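PDB 2HB6: leucine aminopeptidase 1 from Caenorhabditis elegans, which releases N-terminal amino acids, preferably leucine, from peptides as a two-metal aminopeptidase of the M17 family, and probably acts as a digestive enzyme. Local coordinates for residues A[330-335]-A[422-427]; A[252-257]-A[338-343]. The protein carries 1 engineered substitution. One frame throughout, in Å; residues are numbered along the deposited sequence. Where two conformers were deposited one is given.

Contact 1: A[330-335]-A[422-427]. With NA (sodium ion), chain G.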
# COMPACT_ATOMS: atom_id res chain seq x y z
N ILE A 330 4.73 -17.24 -19.18
CA ILE A 330 3.71 -16.36 -18.64
C ILE A 330 4.21 -15.94 -17.26
O ILE A 330 4.24 -16.76 -16.36
CB ILE A 330 2.34 -17.05 -18.54
CG1 ILE A 330 1.85 -17.47 -19.94
CG2 ILE A 330 1.30 -16.11 -17.88
CD1 ILE A 330 0.62 -18.40 -19.92
N ASN A 331 4.62 -14.69 -17.11
CA ASN A 331 4.95 -14.16 -15.77
C ASN A 331 3.85 -13.26 -15.22
O ASN A 331 3.94 -12.76 -14.10
CB ASN A 331 6.31 -13.46 -15.77
CG ASN A 331 6.33 -12.22 -16.64
OD1 ASN A 331 5.54 -12.08 -17.58
ND2 ASN A 331 7.24 -11.30 -16.33
N ASN A 332 2.80 -13.07 -16.01
CA ASN A 332 1.72 -12.15 -15.66
C ASN A 332 0.39 -12.63 -16.26
O ASN A 332 0.13 -12.44 -17.45
CB ASN A 332 2.07 -10.74 -16.15
CG ASN A 332 1.06 -9.67 -15.69
OD1 ASN A 332 0.02 -9.98 -15.10
ND2 ASN A 332 1.38 -8.40 -15.95
N THR A 333 -0.47 -13.23 -15.44
CA THR A 333 -1.76 -13.71 -15.93
C THR A 333 -2.76 -12.59 -16.25
O THR A 333 -3.74 -12.81 -16.97
CB THR A 333 -2.42 -14.70 -14.96
OG1 THR A 333 -2.71 -14.02 -13.74
CG2 THR A 333 -1.49 -15.89 -14.68
N ASP A 334 -2.51 -11.40 -15.72
CA ASP A 334 -3.25 -10.19 -16.10
C ASP A 334 -2.73 -9.55 -17.40
O ASP A 334 -3.19 -8.48 -17.81
CB ASP A 334 -3.23 -9.17 -14.96
CG ASP A 334 -4.35 -8.15 -15.06
OD1 ASP A 334 -5.33 -8.39 -15.80
OD2 ASP A 334 -4.25 -7.08 -14.43
N ALA A 335 -1.81 -10.21 -18.08
CA ALA A 335 -1.38 -9.76 -19.39
C ALA A 335 -1.70 -10.82 -20.43
O ALA A 335 -0.85 -11.21 -21.24
CB ALA A 335 0.11 -9.43 -19.38
N LYS A 422 8.96 -13.76 -22.51
CA LYS A 422 7.93 -13.62 -21.47
C LYS A 422 6.77 -12.86 -22.08
O LYS A 422 6.94 -12.18 -23.10
CB LYS A 422 8.48 -12.82 -20.27
CG LYS A 422 9.60 -13.55 -19.51
CD LYS A 422 9.97 -12.84 -18.21
CE LYS A 422 11.10 -13.59 -17.48
NZ LYS A 422 11.41 -12.95 -16.15
N ASN A 423 5.59 -12.93 -21.47
CA ASN A 423 4.47 -12.15 -21.97
C ASN A 423 4.44 -10.71 -21.46
O ASN A 423 3.78 -9.86 -22.05
CB ASN A 423 3.12 -12.86 -21.74
CG ASN A 423 2.68 -12.86 -20.28
OD1 ASN A 423 3.47 -13.11 -19.37
ND2 ASN A 423 1.40 -12.58 -20.05
N SER A 424 5.21 -10.41 -20.41
CA SER A 424 5.19 -9.08 -19.82
C SER A 424 6.49 -8.84 -19.07
O SER A 424 7.31 -9.75 -18.90
CB SER A 424 3.97 -8.88 -18.91
OG SER A 424 4.27 -9.16 -17.56
N ASN A 425 6.69 -7.59 -18.66
CA ASN A 425 7.80 -7.23 -17.80
C ASN A 425 7.20 -6.59 -16.55
O ASN A 425 6.43 -5.63 -16.64
CB ASN A 425 8.75 -6.25 -18.53
CG ASN A 425 10.02 -5.94 -17.73
OD1 ASN A 425 9.94 -5.50 -16.58
ND2 ASN A 425 11.18 -6.15 -18.33
N LEU A 426 7.55 -7.11 -15.38
CA LEU A 426 6.88 -6.70 -14.16
C LEU A 426 7.59 -5.57 -13.45
O LEU A 426 7.11 -5.08 -12.42
CB LEU A 426 6.68 -7.88 -13.22
CG LEU A 426 5.68 -8.92 -13.72
CD1 LEU A 426 5.66 -10.08 -12.75
CD2 LEU A 426 4.29 -8.29 -13.85
N GLY A 427 8.74 -5.17 -13.98
CA GLY A 427 9.50 -4.08 -13.40
C GLY A 427 9.72 -2.94 -14.37
O GLY A 427 8.79 -2.49 -15.06
NA NA G . -5.69 -8.14 -18.70
O HOH W 1 -4.97 -5.31 -18.39
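Asn-423 pushes its side-chain amide into the bend of 330-335, where both of its ends are bonded. Its OD1 accepts from the backbone N of Asn-331 at 3.0 Å, and a weak bond comes from the N of Asn-332. Its ND2 reaches Asn-332 O at 2.9 Å in a nearly straight bond (171°), with that oxygen lying in the plane of the amide. The same nitrogen also donates to Ala-335 O at 2.9 Å, so one amide group clasps the type I turn Asn-332 to Ala-335 at both ends. Asn-332 O takes this donor on one face and the N of Ala-335 on the other. Asn-331 points at 422-427, and with CG between its backbone N and carbonyl carbon (chi1 65°) its ND2 donates to Ser-424 O at 3.0 Å, from above that carbonyl's plane. The amide planes of Asn-331 and Asn-423 stand 71° apart.

Toward the partly exposed rim, hydrogen bonds give way to van der Waals contact. The extended chain of Lys-422 crosses the Asn-331 amide, CD lying 3.7 Å from ND2, while Leu-426, partly covered by Pro-270 of the second subunit, lays CD1 3.5 Å from Asn-331 O. The clasped turn carries Asp-334, whose O and OD1 bind a sodium ion where, by similarity, Asp-334 would bind zinc. Asn-423 also touches Val-328 of strand 327-329 and Leu-339 of helix 337-350, which begins just beyond the turn.

Contact 2: A[252-257]-A[338-343]. With NA (sodium ion), chain F; NA (sodium ion), chain G; SO4 (sulfate ion), chain C.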
# COMPACT_ATOMS: atom_id res chain seq x y z
N LYS A 252 -9.71 -8.39 -29.71
CA LYS A 252 -9.60 -9.03 -28.40
C LYS A 252 -10.97 -9.14 -27.76
O LYS A 252 -11.60 -8.12 -27.44
CB LYS A 252 -8.66 -8.23 -27.49
CG LYS A 252 -8.59 -8.76 -26.05
CD LYS A 252 -7.92 -7.71 -25.16
CE LYS A 252 -8.09 -8.15 -23.73
NZ LYS A 252 -7.28 -7.34 -22.75
N GLY A 253 -11.42 -10.37 -27.55
CA GLY A 253 -12.77 -10.64 -27.04
C GLY A 253 -12.75 -11.32 -25.69
O GLY A 253 -13.35 -12.40 -25.52
N VAL A 254 -12.08 -10.70 -24.73
CA VAL A 254 -12.07 -11.20 -23.36
C VAL A 254 -13.36 -10.77 -22.68
O VAL A 254 -13.53 -9.61 -22.29
CB VAL A 254 -10.80 -10.71 -22.57
CG1 VAL A 254 -10.89 -11.14 -21.10
CG2 VAL A 254 -9.53 -11.33 -23.21
N VAL A 255 -14.30 -11.71 -22.57
CA VAL A 255 -15.66 -11.35 -22.10
C VAL A 255 -15.64 -10.91 -20.63
O VAL A 255 -16.48 -10.12 -20.19
CB VAL A 255 -16.68 -12.50 -22.34
CG1 VAL A 255 -16.78 -12.80 -23.85
CG2 VAL A 255 -16.29 -13.78 -21.57
N TYR A 256 -14.67 -11.42 -19.88
CA TYR A 256 -14.35 -10.91 -18.55
C TYR A 256 -12.91 -11.26 -18.19
O TYR A 256 -12.46 -12.37 -18.43
CB TYR A 256 -15.26 -11.55 -17.48
CG TYR A 256 -15.25 -10.72 -16.22
CD1 TYR A 256 -16.10 -9.62 -16.10
CD2 TYR A 256 -14.37 -11.01 -15.18
CE1 TYR A 256 -16.08 -8.83 -14.98
CE2 TYR A 256 -14.36 -10.23 -14.03
CZ TYR A 256 -15.22 -9.16 -13.94
OH TYR A 256 -15.22 -8.39 -12.82
N ASP A 257 -12.20 -10.30 -17.60
CA ASP A 257 -10.86 -10.53 -17.09
C ASP A 257 -10.80 -10.33 -15.56
O ASP A 257 -10.86 -9.19 -15.10
CB ASP A 257 -9.92 -9.53 -17.75
CG ASP A 257 -8.46 -9.89 -17.56
OD1 ASP A 257 -8.12 -10.98 -17.04
OD2 ASP A 257 -7.63 -9.06 -17.99
N ARG A 338 -2.91 -10.11 -24.78
CA ARG A 338 -1.91 -10.11 -25.82
C ARG A 338 -1.59 -11.55 -26.25
O ARG A 338 -1.18 -11.77 -27.40
CB ARG A 338 -0.65 -9.37 -25.33
CG ARG A 338 0.03 -10.00 -24.10
CD ARG A 338 0.99 -9.00 -23.43
NE ARG A 338 0.26 -7.98 -22.68
CZ ARG A 338 0.84 -7.09 -21.88
NH1 ARG A 338 2.15 -7.08 -21.74
NH2 ARG A 338 0.11 -6.20 -21.22
N LEU A 339 -1.78 -12.53 -25.36
CA LEU A 339 -1.50 -13.93 -25.74
C LEU A 339 -2.51 -14.40 -26.79
O LEU A 339 -2.14 -15.03 -27.79
CB LEU A 339 -1.54 -14.87 -24.53
CG LEU A 339 -0.46 -14.69 -23.45
CD1 LEU A 339 -0.74 -15.57 -22.23
CD2 LEU A 339 0.90 -14.99 -24.02
N ILE A 340 -3.79 -14.11 -26.57
CA ILE A 340 -4.82 -14.61 -27.49
C ILE A 340 -4.69 -13.90 -28.85
O ILE A 340 -4.92 -14.52 -29.90
CB ILE A 340 -6.25 -14.54 -26.87
CG1 ILE A 340 -6.78 -13.10 -26.84
CG2 ILE A 340 -6.23 -15.16 -25.44
CD1 ILE A 340 -8.28 -12.96 -26.42
N LEU A 341 -4.28 -12.63 -28.81
CA LEU A 341 -4.08 -11.83 -30.03
C LEU A 341 -2.88 -12.30 -30.85
O LEU A 341 -2.91 -12.24 -32.08
CB LEU A 341 -3.91 -10.35 -29.69
CG LEU A 341 -5.21 -9.66 -29.26
CD1 LEU A 341 -4.88 -8.32 -28.68
CD2 LEU A 341 -6.20 -9.54 -30.42
N ALA A 342 -1.83 -12.77 -30.17
CA ALA A 342 -0.68 -13.38 -30.84
C ALA A 342 -1.09 -14.56 -31.73
O ALA A 342 -0.54 -14.74 -32.82
CB ALA A 342 0.35 -13.85 -29.80
N ASP A 343 -2.04 -15.38 -31.26
CA ASP A 343 -2.57 -16.49 -32.06
C ASP A 343 -3.44 -15.96 -33.19
O ASP A 343 -3.33 -16.41 -34.32
CB ASP A 343 -3.40 -17.44 -31.21
CG ASP A 343 -2.55 -18.37 -30.35
OD1 ASP A 343 -1.30 -18.38 -30.45
OD2 ASP A 343 -3.16 -19.10 -29.55
NA NA F . -7.61 -8.33 -20.68
NA NA G . -5.69 -8.14 -18.70
S SO4 C . -3.60 -7.66 -22.05
O1 SO4 C . -4.54 -7.28 -23.09
O2 SO4 C . -2.50 -8.47 -22.56
O3 SO4 C . -2.94 -6.48 -21.48
O4 SO4 C . -4.36 -8.39 -21.06
O HOH W 1 -4.97 -5.31 -18.39
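Lys-252, Ile-340 and Leu-341 supply most of the buried surface where strand 252-254 meets helix 338-343, their axes 8.7 Å apart and inclined at 135°. Leu-341 straddles the start of the lysine side chain: CD1 and CD2 each lie 4.0 Å from Lys-252 CB, and CD2 also meets the backbone N of that residue. Ile-340 points at the strand and, with CG1 between its backbone N and carbonyl carbon (chi1 75°), extends CD1 to Val-254 CG2 at 3.8 Å; the same methyl flanks Lys-252 CG at 4.2 Å. The root of the lysine is thus lodged in an apolar seam, while its extended chain carries NZ away from the helix to a sodium ion at 2.3 Å.

Asp-257 OD2 bridges this sodium to a second one, both ions lying among residues that by similarity bind the two zinc ions. Close by, a sulfate, probably from the crystallisation liquor, ligates the second sodium and accepts from Arg-338, a predicted active-site residue: N and NE both reach its O2 at 2.8 Å, and NH2 donates to O3 at 172°. The helix lies against the mixed sheet, Ile-340 touching strand 297-307 and Leu-341 strand 356-361, the two parallel neighbours of strand 246-254. Helix 433-442 packs against Arg-338 and Leu-341.

Overall arrangement
From the N terminus, the chain first passes 252-257, the end of strand 246-254 and the short strand 256-257 after a corner. Some 70 residues later comes the bend 330-335, then helix segment 338-343, which closes the loop of contact 2. The loop opened at 330-335 closes only at 422-427, so the two contacts cross rather than nest. Contact 2 ties sheet to helix; contact 1 ties the loop preceding that helix to the loop after strand 421-422. They meet directly: Arg-338 NH1 probably donates to Asn-423 O, and Asp-334 and Asp-257 share a sodium ion, so both contacts border the dinuclear metal site.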